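Side-chain contact in endo-1,3-beta-glucanase, family GH16 (Zobellia galactanivorans, PDB 4CRQ), which probably hydrolyses internal beta-1,3-glucosidic bonds of laminarin through this catalytic module of a longer, modular secreted enzyme that also carries a carbohydrate-binding module: residues Glu41-Glu46 with Ala67-Gln72. The protein carries 1 engineered substitution. Numbering follows the deposited sequence.
Sequences ENAAVE and ARMKTQ. With ACT (acetate ion), chain F.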
ATOM      1  N   GLU A  41     -14.803  -4.402  10.171  1.00 22.54           N
ATOM      2  CA  GLU A  41     -16.095  -4.365   9.454  1.00 23.54           C
ATOM      3  C   GLU A  41     -15.991  -3.774   8.055  1.00 20.94           C
ATOM      4  O   GLU A  41     -16.794  -4.096   7.160  1.00 24.21           O
ATOM      5  CB  GLU A  41     -17.131  -3.552  10.263  1.00 29.42           C
ATOM      6  CG  GLU A  41     -18.575  -3.700   9.779  1.00 39.06           C
ATOM      7  CD  GLU A  41     -19.590  -3.002  10.673  1.00 53.44           C
ATOM      8  OE1 GLU A  41     -19.525  -1.786  10.874  1.00 58.12           O
ATOM      9  OE2 GLU A  41     -20.487  -3.692  11.182  1.00 74.13           O
ATOM     10  N   ASN A  42     -14.996  -2.907   7.871  1.00 20.45           N
ATOM     11  CA  ASN A  42     -14.860  -2.205   6.611  1.00 19.43           C
ATOM     12  C   ASN A  42     -14.157  -2.965   5.491  1.00 18.79           C
ATOM     13  O   ASN A  42     -13.972  -2.401   4.380  1.00 20.29           O
ATOM     14  CB  ASN A  42     -14.136  -0.884   6.831  1.00 18.16           C
ATOM     15  CG  ASN A  42     -14.928   0.091   7.683  1.00 22.57           C
ATOM     16  OD1 ASN A  42     -15.141  -0.134   8.884  1.00 23.37           O
ATOM     17  ND2 ASN A  42     -15.363   1.169   7.084  1.00 20.34           N
ATOM     18  N   ALA A  43     -13.724  -4.197   5.759  1.00 20.29           N
ATOM     19  CA  ALA A  43     -13.152  -5.080   4.730  1.00 19.24           C
ATOM     20  C   ALA A  43     -14.087  -6.249   4.526  1.00 20.07           C
ATOM     21  O   ALA A  43     -14.530  -6.851   5.515  1.00 21.67           O
ATOM     22  CB  ALA A  43     -11.762  -5.554   5.132  1.00 22.25           C
ATOM     23  N   ALA A  44     -14.395  -6.578   3.268  1.00 21.06           N
ATOM     24  CA  ALA A  44     -15.298  -7.691   2.941  1.00 21.97           C
ATOM     25  C   ALA A  44     -14.932  -8.236   1.580  1.00 21.95           C
ATOM     26  O   ALA A  44     -14.087  -7.667   0.917  1.00 21.98           O
ATOM     27  CB  ALA A  44     -16.758  -7.226   2.963  1.00 24.69           C
ATOM     28  N   VAL A  45     -15.531  -9.345   1.158  1.00 21.60           N
ATOM     29  CA  VAL A  45     -15.318  -9.855  -0.193  1.00 23.57           C
ATOM     30  C   VAL A  45     -16.668  -9.845  -0.893  1.00 26.34           C
ATOM     31  O   VAL A  45     -17.680 -10.259  -0.302  1.00 27.26           O
ATOM     32  CB  VAL A  45     -14.655 -11.258  -0.199  1.00 25.40           C
ATOM     33  CG1 VAL A  45     -14.802 -12.013  -1.530  1.00 26.30           C
ATOM     34  CG2 VAL A  45     -13.187 -11.104   0.133  1.00 26.93           C
ATOM     35  N   GLU A  46     -16.665  -9.362  -2.135  1.00 24.39           N
ATOM     36  CA  GLU A  46     -17.853  -9.340  -2.992  1.00 28.00           C
ATOM     37  C   GLU A  46     -17.418  -9.681  -4.394  1.00 25.86           C
ATOM     38  O   GLU A  46     -16.474  -9.061  -4.900  1.00 25.95           O
ATOM     39  CB  GLU A  46     -18.537  -7.964  -3.032  1.00 33.29           C
ATOM     40  CG  GLU A  46     -19.141  -7.435  -1.739  1.00 39.77           C
ATOM     41  CD  GLU A  46     -19.888  -6.116  -1.952  1.00 52.46           C
ATOM     42  OE1 GLU A  46     -20.959  -6.117  -2.606  1.00 59.67           O
ATOM     43  OE2 GLU A  46     -19.419  -5.071  -1.470  1.00 53.39           O
ATOM     44  N   ALA A  67     -10.503   0.364   6.299  1.00 18.73           N
ATOM     45  CA  ALA A  67      -9.757  -0.824   6.696  1.00 17.71           C
ATOM     46  C   ALA A  67      -8.304  -0.741   6.287  1.00 18.21           C
ATOM     47  O   ALA A  67      -7.962  -0.074   5.317  1.00 19.57           O
ATOM     48  CB  ALA A  67     -10.380  -2.080   6.107  1.00 17.58           C
ATOM     49  N   ARG A  68      -7.466  -1.418   7.065  1.00 17.98           N
ATOM     50  CA  ARG A  68      -6.038  -1.548   6.833  1.00 18.79           C
ATOM     51  C   ARG A  68      -5.672  -2.982   7.203  1.00 20.23           C
ATOM     52  O   ARG A  68      -5.969  -3.441   8.313  1.00 20.85           O
ATOM     53  CB  ARG A  68      -5.239  -0.525   7.661  1.00 20.14           C
ATOM     54  CG  ARG A  68      -3.718  -0.708   7.585  1.00 19.75           C
ATOM     55  CD  ARG A  68      -3.011   0.525   8.151  1.00 22.16           C
ATOM     56  NE  ARG A  68      -1.601   0.273   8.481  1.00 22.63           N
ATOM     57  CZ  ARG A  68      -0.644   1.214   8.535  1.00 22.01           C
ATOM     58  NH1 ARG A  68      -0.927   2.491   8.234  1.00 22.67           N
ATOM     59  NH2 ARG A  68       0.594   0.871   8.868  1.00 23.07           N
ATOM     60  N   MET A  69      -5.030  -3.681   6.266  1.00 19.13           N
ATOM     61  CA  MET A  69      -4.696  -5.094   6.405  1.00 20.02           C
ATOM     62  C   MET A  69      -3.239  -5.337   6.090  1.00 20.26           C
ATOM     63  O   MET A  69      -2.694  -4.653   5.244  1.00 19.51           O
ATOM     64  CB  MET A  69      -5.495  -5.864   5.361  1.00 25.60           C
ATOM     65  CG  MET A  69      -6.987  -5.779   5.455  1.00 28.43           C
ATOM     66  SD  MET A  69      -7.726  -6.244   3.875  1.00 26.89           S
ATOM     67  CE  MET A  69      -7.290  -7.989   3.667  1.00 24.36           C
ATOM     68  N   LYS A  70      -2.605  -6.310   6.742  1.00 19.00           N
ATOM     69  CA  LYS A  70      -1.185  -6.598   6.517  1.00 18.47           C
ATOM     70  C   LYS A  70      -0.945  -8.088   6.619  1.00 19.69           C
ATOM     71  O   LYS A  70      -1.730  -8.780   7.275  1.00 21.85           O
ATOM     72  CB  LYS A  70      -0.323  -5.789   7.534  1.00 20.25           C
ATOM     73  CG  LYS A  70      -0.598  -6.177   8.986  1.00 22.41           C
ATOM     74  CD  LYS A  70       0.162  -5.343  10.012  1.00 22.62           C
ATOM     75  CE  LYS A  70      -0.206  -5.774  11.425  1.00 24.01           C
ATOM     76  NZ  LYS A  70       0.593  -5.040  12.451  1.00 27.70           N
ATOM     77  N   THR A  71       0.135  -8.565   5.985  1.00 19.37           N
ATOM     78  CA  THR A  71       0.496  -9.976   6.082  1.00 18.63           C
ATOM     79  C   THR A  71       1.582 -10.189   7.150  1.00 20.37           C
ATOM     80  O   THR A  71       2.140 -11.289   7.247  1.00 22.05           O
ATOM     81  CB  THR A  71       0.970 -10.551   4.723  1.00 19.28           C
ATOM     82  OG1 THR A  71       2.204  -9.944   4.328  1.00 20.13           O
ATOM     83  CG2 THR A  71      -0.072 -10.332   3.643  1.00 19.45           C
ATOM     84  N   GLN A  72       1.897  -9.147   7.935  1.00 21.09           N
ATOM     85  CA  GLN A  72       2.930  -9.248   8.985  1.00 21.79           C
ATOM     86  C   GLN A  72       2.777 -10.485   9.880  1.00 24.51           C
ATOM     87  O   GLN A  72       1.679 -10.712  10.415  1.00 25.43           O
ATOM     88  CB  GLN A  72       2.978  -7.959   9.809  1.00 23.63           C
ATOM     89  CG  GLN A  72       4.062  -7.942  10.882  1.00 24.83           C
ATOM     90  CD  GLN A  72       4.079  -6.629  11.628  1.00 28.13           C
ATOM     91  OE1 GLN A  72       3.052  -5.946  11.716  1.00 31.83           O
ATOM     92  NE2 GLN A  72       5.241  -6.258  12.166  1.00 29.98           N
TER
HETATM   93  C   ACT F1257       2.247  -1.822  11.234  1.00 51.65           C
HETATM   94  O   ACT F1257       1.193  -1.493  10.650  1.00 37.98           O
HETATM   95  OXT ACT F1257       2.339  -2.619  12.210  1.00 44.60           O
HETATM   96  CH3 ACT F1257       3.483  -1.202  10.712  1.00 45.83           C
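In the beta-sandwich (jelly-roll) fold of family GH16, A43 at the start of strand 43-46 packs against A67 and M69 of segment 67-72, a small, buried, apolar contact. The two methyls meet, A43 CB lying 3.9 Å from A67 CB, while M69 SD reaches A43 CB at 4.3 Å. N42 adds its CB, 4.0 Å from A67 CB; with CG anti to the carbonyl carbon (chi1 -66°), its amide leads away, and ND2 donates to T53 O and T65 OG1. On the other side of the chain from A67 and M69, the charged ends of R68 and K70 meet an acetate ion, probably from the crystallisation liquor. R68 NH2 donates to acetate O at 3.0 Å with a bent N-H...O angle of 145°, and R68 NE is salt-bridged to E22. K70 NZ hydrogen-bonds acetate OXT at 3.0 Å and Q72 OE1 at 2.7 Å, the latter nearly in line with the C=O bond (162°). A methionine in place of K70 would probably leave acetate OXT without its cationic partner and the Q72 amide freer to turn. Strand 49-59 bridges the segments, pairing antiparallel with both strands 43-46 and 62-70; its I52 touches A67 and its L50 M69, while F21 of strand 20-22 touches both A43 and M69.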